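Local coordinates for possible periplasmic protein (PDB 3RGC), which is a SurA-like periplasmic chaperone of Campylobacter jejuni that probably also has peptidyl-prolyl cis-trans isomerase activity, at residues 3-8 against 245-250; 16-20 against 31-35; 110-114 against 225-229. The contacts are given in a common frame with arbitrary orientation. Numbering follows the deposited sequence.

Contact 1: 3-8 against 245-250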
# COMPACT_ATOMS: atom_id res chain seq x y z
N ILE B 3 26.95 8.53 45.98
CA ILE B 3 25.99 9.31 45.20
C ILE B 3 26.71 10.43 44.47
O ILE B 3 27.46 11.21 45.06
CB ILE B 3 24.85 9.85 46.07
CG1 ILE B 3 24.25 11.09 45.40
CG2 ILE B 3 25.35 10.19 47.47
CD1 ILE B 3 22.91 11.47 45.93
N ALA B 4 26.49 10.50 43.16
CA ALA B 4 27.22 11.44 42.32
C ALA B 4 26.37 12.67 42.02
O ALA B 4 26.89 13.79 41.96
CB ALA B 4 27.64 10.75 41.02
N VAL B 5 25.07 12.45 41.83
CA VAL B 5 24.16 13.53 41.46
C VAL B 5 22.79 13.34 42.11
O VAL B 5 22.30 12.23 42.28
CB VAL B 5 23.98 13.61 39.91
CG1 VAL B 5 23.20 14.87 39.51
CG2 VAL B 5 25.34 13.58 39.20
N VAL B 6 22.18 14.44 42.51
CA VAL B 6 20.82 14.40 43.01
C VAL B 6 20.04 15.24 42.02
O VAL B 6 20.49 16.31 41.63
CB VAL B 6 20.73 15.01 44.42
CG1 VAL B 6 19.36 14.79 45.01
CG2 VAL B 6 21.76 14.39 45.31
N VAL B 7 18.89 14.73 41.59
CA VAL B 7 18.02 15.43 40.65
C VAL B 7 16.66 15.56 41.32
O VAL B 7 16.05 14.56 41.70
CB VAL B 7 17.88 14.67 39.33
CG1 VAL B 7 16.97 15.44 38.35
CG2 VAL B 7 19.24 14.42 38.73
N ASP B 8 16.19 16.80 41.45
CA ASP B 8 15.18 17.10 42.45
C ASP B 8 15.77 16.61 43.76
O ASP B 8 16.70 17.23 44.30
CB ASP B 8 13.86 16.39 42.17
CG ASP B 8 12.86 17.30 41.50
OD1 ASP B 8 11.84 16.79 40.98
OD2 ASP B 8 13.09 18.53 41.50
N ILE B 245 14.48 22.79 37.90
CA ILE B 245 14.88 21.81 38.91
C ILE B 245 16.32 21.99 39.34
O ILE B 245 17.16 22.46 38.56
CB ILE B 245 14.70 20.36 38.44
CG1 ILE B 245 15.60 20.08 37.24
CG2 ILE B 245 13.24 20.06 38.12
CD1 ILE B 245 15.33 18.75 36.60
N ASN B 246 16.61 21.60 40.58
CA ASN B 246 17.98 21.60 41.08
C ASN B 246 18.73 20.31 40.77
O ASN B 246 18.31 19.21 41.13
CB ASN B 246 18.00 21.90 42.58
CG ASN B 246 16.81 21.32 43.30
OD1 ASN B 246 16.22 20.33 42.86
ND2 ASN B 246 16.43 21.94 44.42
N ILE B 247 19.85 20.47 40.07
CA ILE B 247 20.71 19.37 39.70
C ILE B 247 22.06 19.67 40.33
O ILE B 247 22.76 20.59 39.92
CB ILE B 247 20.90 19.29 38.17
CG1 ILE B 247 19.58 18.89 37.48
CG2 ILE B 247 22.03 18.34 37.81
CD1 ILE B 247 19.66 18.82 35.97
N GLU B 248 22.42 18.91 41.36
CA GLU B 248 23.65 19.18 42.07
C GLU B 248 24.63 18.03 41.95
O GLU B 248 24.28 16.88 42.23
CB GLU B 248 23.35 19.46 43.55
CG GLU B 248 22.35 20.57 43.78
CD GLU B 248 22.36 21.06 45.22
OE1 GLU B 248 23.30 20.70 45.96
OE2 GLU B 248 21.43 21.81 45.61
N TYR B 249 25.85 18.34 41.56
CA TYR B 249 26.93 17.36 41.55
C TYR B 249 27.53 17.31 42.95
O TYR B 249 27.72 18.35 43.58
CB TYR B 249 28.02 17.73 40.52
CG TYR B 249 27.59 17.57 39.07
CD1 TYR B 249 28.19 16.62 38.26
CD2 TYR B 249 26.59 18.37 38.53
CE1 TYR B 249 27.80 16.46 36.94
CE2 TYR B 249 26.19 18.22 37.21
CZ TYR B 249 26.79 17.26 36.42
OH TYR B 249 26.40 17.11 35.10
N LEU B 250 27.82 16.09 43.44
CA LEU B 250 28.34 15.91 44.80
C LEU B 250 29.85 15.65 44.84
O LEU B 250 30.45 15.16 43.86
CB LEU B 250 27.61 14.77 45.54
CG LEU B 250 26.26 15.09 46.19
CD1 LEU B 250 25.23 15.56 45.16
CD2 LEU B 250 25.71 13.90 46.96
O HOH W 1 29.61 14.57 41.21
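In this SurA-like chaperone the C-terminal strand 247-249 pairs antiparallel with strand 3-7, making an edge of a three-stranded sheet. V6 and E248 form the hydrogen-bonded pair (V6 N to E248 O and E248 N to V6 O, both 3.2 Å); V5-Y249 and V7-I247 are non-hydrogen-bonded pairs. V5 and V7 share with I247 and Y249 the face packed on helix 30-48. V5, in the t rotamer, brings CG1 to 4.0 Å from I247 CG2 and lays CG2 over one face of the Y249 ring, 4.3 Å from CD1. I245, just past helix 218-244, with chi1 p, brings CD1 to 4.1 Å from V7 CG1. On the other face, E248 (m) leads its carboxylate away, while L250 (m, p) curls over the strand: its CD1 meets V6 CG2 at 3.7 Å, its CD2 I3 CG1 at 3.5 Å. On its other side strand 3-7 has a classic beta bulge, A4 and V5 against I12 of strand 10-13; A4 O accepts a hydrogen bond from L250 N at 2.9 Å.

Contact 2: 16-20 against 31-35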
# COMPACT_ATOMS: atom_id res chain seq x y z
N ASP B 16 24.87 3.44 39.30
CA ASP B 16 23.95 3.72 38.20
C ASP B 16 24.69 4.17 36.94
O ASP B 16 24.44 3.65 35.85
CB ASP B 16 22.93 4.79 38.58
CG ASP B 16 22.10 4.41 39.77
OD1 ASP B 16 21.91 3.20 40.01
OD2 ASP B 16 21.61 5.32 40.46
N ILE B 17 25.56 5.17 37.09
CA ILE B 17 26.33 5.69 35.97
C ILE B 17 27.14 4.57 35.36
O ILE B 17 27.22 4.45 34.14
CB ILE B 17 27.29 6.82 36.42
CG1 ILE B 17 26.52 8.05 36.87
CG2 ILE B 17 28.22 7.22 35.28
CD1 ILE B 17 27.21 8.82 37.96
N ASP B 18 27.73 3.76 36.21
CA ASP B 18 28.51 2.61 35.77
C ASP B 18 27.64 1.61 34.98
O ASP B 18 27.90 1.34 33.82
CB ASP B 18 29.16 1.93 36.97
CG ASP B 18 29.97 0.71 36.59
OD1 ASP B 18 31.18 0.86 36.32
OD2 ASP B 18 29.39 -0.39 36.56
N GLN B 19 26.60 1.08 35.62
CA GLN B 19 25.73 0.11 34.97
C GLN B 19 25.06 0.66 33.71
O GLN B 19 24.74 -0.09 32.79
CB GLN B 19 24.69 -0.41 35.97
CG GLN B 19 25.26 -1.48 36.91
CD GLN B 19 24.48 -1.61 38.21
OE1 GLN B 19 24.38 -0.67 38.99
NE2 GLN B 19 23.93 -2.80 38.45
N THR B 20 24.87 1.98 33.66
CA THR B 20 24.26 2.61 32.50
C THR B 20 25.27 2.79 31.37
O THR B 20 24.93 2.66 30.19
CB THR B 20 23.62 3.97 32.85
OG1 THR B 20 22.53 3.77 33.76
CG2 THR B 20 23.07 4.64 31.60
N ALA B 31 26.12 8.86 29.79
CA ALA B 31 25.37 8.04 30.75
C ALA B 31 24.72 8.95 31.79
O ALA B 31 23.63 8.67 32.30
CB ALA B 31 26.28 7.00 31.41
N LEU B 32 25.39 10.06 32.08
CA LEU B 32 24.93 11.03 33.05
C LEU B 32 23.71 11.75 32.52
O LEU B 32 22.75 11.99 33.26
CB LEU B 32 26.05 12.03 33.33
CG LEU B 32 26.20 12.59 34.74
CD1 LEU B 32 26.58 11.49 35.71
CD2 LEU B 32 27.24 13.70 34.74
N GLY B 33 23.75 12.11 31.24
CA GLY B 33 22.62 12.75 30.59
C GLY B 33 21.37 11.88 30.64
O GLY B 33 20.29 12.33 31.02
N VAL B 34 21.52 10.62 30.25
CA VAL B 34 20.40 9.68 30.28
C VAL B 34 19.80 9.60 31.68
O VAL B 34 18.59 9.73 31.87
CB VAL B 34 20.83 8.27 29.85
CG1 VAL B 34 19.85 7.23 30.37
CG2 VAL B 34 20.94 8.20 28.34
N LEU B 35 20.67 9.38 32.66
CA LEU B 35 20.23 9.23 34.04
C LEU B 35 19.55 10.50 34.54
O LEU B 35 18.57 10.43 35.28
CB LEU B 35 21.40 8.83 34.94
CG LEU B 35 21.81 7.36 34.90
CD1 LEU B 35 23.07 7.12 35.72
CD2 LEU B 35 20.68 6.48 35.43
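L35, T20 and I17 carry most of this contact, in which two successive helices of the SurA-like N-terminal region, 14-23 and 30-48, cross steeply: the axes of segments 16-20 and 31-35 run at 110° to each other and approach to 9.3 Å. No hydrogen bond or salt bridge joins the segments, so van der Waals packing makes the contact. L35 has the largest area buried. In the m, t rotamer its side chain extends to the first turn of the other segment, where CD1 lies 3.4 Å from I17 N, 3.6 Å from D16 C and 3.8 Å from I17 CG1; both L35 methyls lie near T20 OG1, CD2 at 3.7 Å and CD1 at 3.9 Å. The CA-to-CB bond of T20 points toward segment 31-35. Its OG1 donates a hydrogen bond to D16 O (2.8 Å), one turn back in its own helix, which satisfies the hydroxyl and lets it sit against the leucine methyls. T20 CG2 meets A31 CB at 4.0 Å and V34 CG1 at 4.3 Å. The CA-to-CB bond of I17 points sideways, and the side chain reaches helix 30-48 with CD1 3.5 Å from L32 CD1 and CG2 4.3 Å from A31 CB. The small A31 side chain allows close approach here, with its CA 5.8 Å from I17 CA. Strand 10-13 lies beside both helices: I12 touches I17 and L35, and T13 OG1 is hydrogen-bonded to D16 N, where the chain passes from the strand into helix 14-23.

Contact 3: 110-114 against 225-229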
# COMPACT_ATOMS: atom_id res chain seq x y z
N ALA B 110 -1.11 20.26 25.29
CA ALA B 110 -0.78 21.24 24.25
C ALA B 110 -1.99 21.71 23.46
O ALA B 110 -3.01 21.05 23.43
CB ALA B 110 0.26 20.64 23.29
N LYS B 111 -1.86 22.87 22.83
CA LYS B 111 -2.87 23.40 21.93
C LYS B 111 -2.37 23.23 20.51
O LYS B 111 -1.40 23.87 20.12
CB LYS B 111 -3.13 24.88 22.23
CG LYS B 111 -3.39 25.13 23.71
CD LYS B 111 -4.22 26.39 23.95
CE LYS B 111 -4.55 26.53 25.43
NZ LYS B 111 -5.17 25.30 25.99
N THR B 112 -3.00 22.35 19.75
CA THR B 112 -2.53 22.00 18.42
C THR B 112 -3.28 22.80 17.37
O THR B 112 -4.50 22.91 17.44
CB THR B 112 -2.75 20.48 18.14
OG1 THR B 112 -2.31 19.72 19.27
CG2 THR B 112 -1.98 20.02 16.92
N ASP B 113 -2.54 23.36 16.42
CA ASP B 113 -3.12 24.06 15.28
C ASP B 113 -3.40 23.06 14.14
O ASP B 113 -2.50 22.40 13.64
CB ASP B 113 -2.16 25.17 14.81
CG ASP B 113 -2.65 25.89 13.57
OD1 ASP B 113 -3.86 25.82 13.28
OD2 ASP B 113 -1.82 26.54 12.87
N PHE B 114 -4.67 22.94 13.76
CA PHE B 114 -5.06 22.04 12.67
C PHE B 114 -5.52 22.83 11.45
O PHE B 114 -6.21 22.29 10.60
CB PHE B 114 -6.21 21.11 13.10
CG PHE B 114 -5.86 20.15 14.21
CD1 PHE B 114 -5.30 18.91 13.93
CD2 PHE B 114 -6.12 20.47 15.54
CE1 PHE B 114 -4.99 18.03 14.94
CE2 PHE B 114 -5.82 19.59 16.56
CZ PHE B 114 -5.25 18.37 16.26
N TYR B 225 3.06 18.46 10.27
CA TYR B 225 2.90 19.70 11.02
C TYR B 225 2.47 19.38 12.43
O TYR B 225 3.03 19.88 13.40
CB TYR B 225 1.87 20.58 10.34
CG TYR B 225 1.63 21.90 11.02
CD1 TYR B 225 2.69 22.63 11.55
CD2 TYR B 225 0.35 22.44 11.09
CE1 TYR B 225 2.48 23.86 12.16
CE2 TYR B 225 0.12 23.66 11.70
CZ TYR B 225 1.19 24.37 12.23
OH TYR B 225 0.97 25.59 12.83
N VAL B 226 1.48 18.51 12.54
CA VAL B 226 0.96 18.09 13.83
C VAL B 226 2.01 17.29 14.61
O VAL B 226 2.22 17.53 15.80
CB VAL B 226 -0.31 17.25 13.65
CG1 VAL B 226 -0.70 16.58 14.96
CG2 VAL B 226 -1.45 18.12 13.10
N SER B 227 2.67 16.36 13.95
CA SER B 227 3.76 15.62 14.59
C SER B 227 4.80 16.58 15.18
O SER B 227 5.22 16.43 16.33
CB SER B 227 4.44 14.67 13.60
OG SER B 227 5.85 14.76 13.72
N GLU B 228 5.22 17.56 14.39
CA GLU B 228 6.20 18.52 14.86
C GLU B 228 5.72 19.38 16.02
O GLU B 228 6.49 19.70 16.94
CB GLU B 228 6.69 19.43 13.74
CG GLU B 228 7.54 20.56 14.27
CD GLU B 228 8.54 21.05 13.26
OE1 GLU B 228 8.53 20.54 12.12
OE2 GLU B 228 9.32 21.96 13.60
N GLN B 229 4.45 19.78 15.98
CA GLN B 229 3.93 20.55 17.11
C GLN B 229 3.99 19.72 18.39
O GLN B 229 4.25 20.26 19.47
CB GLN B 229 2.50 21.04 16.85
CG GLN B 229 2.36 22.06 15.70
CD GLN B 229 0.89 22.36 15.40
OE1 GLN B 229 0.19 22.97 16.21
NE2 GLN B 229 0.41 21.88 14.27
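Three hydrogen bonds tie D113, in the extended linker between helices 86-107 and 116-125, to the long helix 218-244. The Q229 side-chain amide uses both its oxygen and its nitrogen on the backbone of D113: OE1 accepts a hydrogen bond from D113 N at 2.8 Å and NE2 donates to D113 O at 3.0 Å, each nearly straight, so one glutamine pairs with one residue much as a neighbouring strand would. Y225 OH donates to D113 OD2 at 2.9 Å, while D113 OD1 is hydrogen-bonded to S115 OG just beyond. Y225 and Q229 are one turn apart on the helix and so face the linker together. Helix 218-244 follows strand 198-207 of the four-stranded sheet and runs back toward strand 247-249, so the contact ties together two parts of the chain far apart in sequence. Apolar contacts centre on V226: its CG1 lies 4.2 Å from T112 CG2, and its CG2 4.0 Å from F114 CE1, obliquely to the ring.

Contacts 1 and 2 belong to one compact unit and touch: Y249 OH lies 3.5 Å from L32 CD2, and A4 CB 3.6 Å from I17 CD1. Helix 30-48, which supplies residues 31-35 to contact 2, also packs against the sheet face of contact 1 that bears V7, I247 and Y249. Both are partly buried, but contact 1 depends on backbone hydrogen bonds plus apolar side-chain packing, and contact 2 on van der Waals packing without a hydrogen bond between the segments. Contact 3 stands apart, its centre about 34 and 33 Å from the centres of contacts 1 and 2. It is a surface contact, in which side-chain groups of helix 218-244 bond to the backbone and carboxylate of D113, with some apolar contact. That helix connects it to contact 1, running on into residues 245-250.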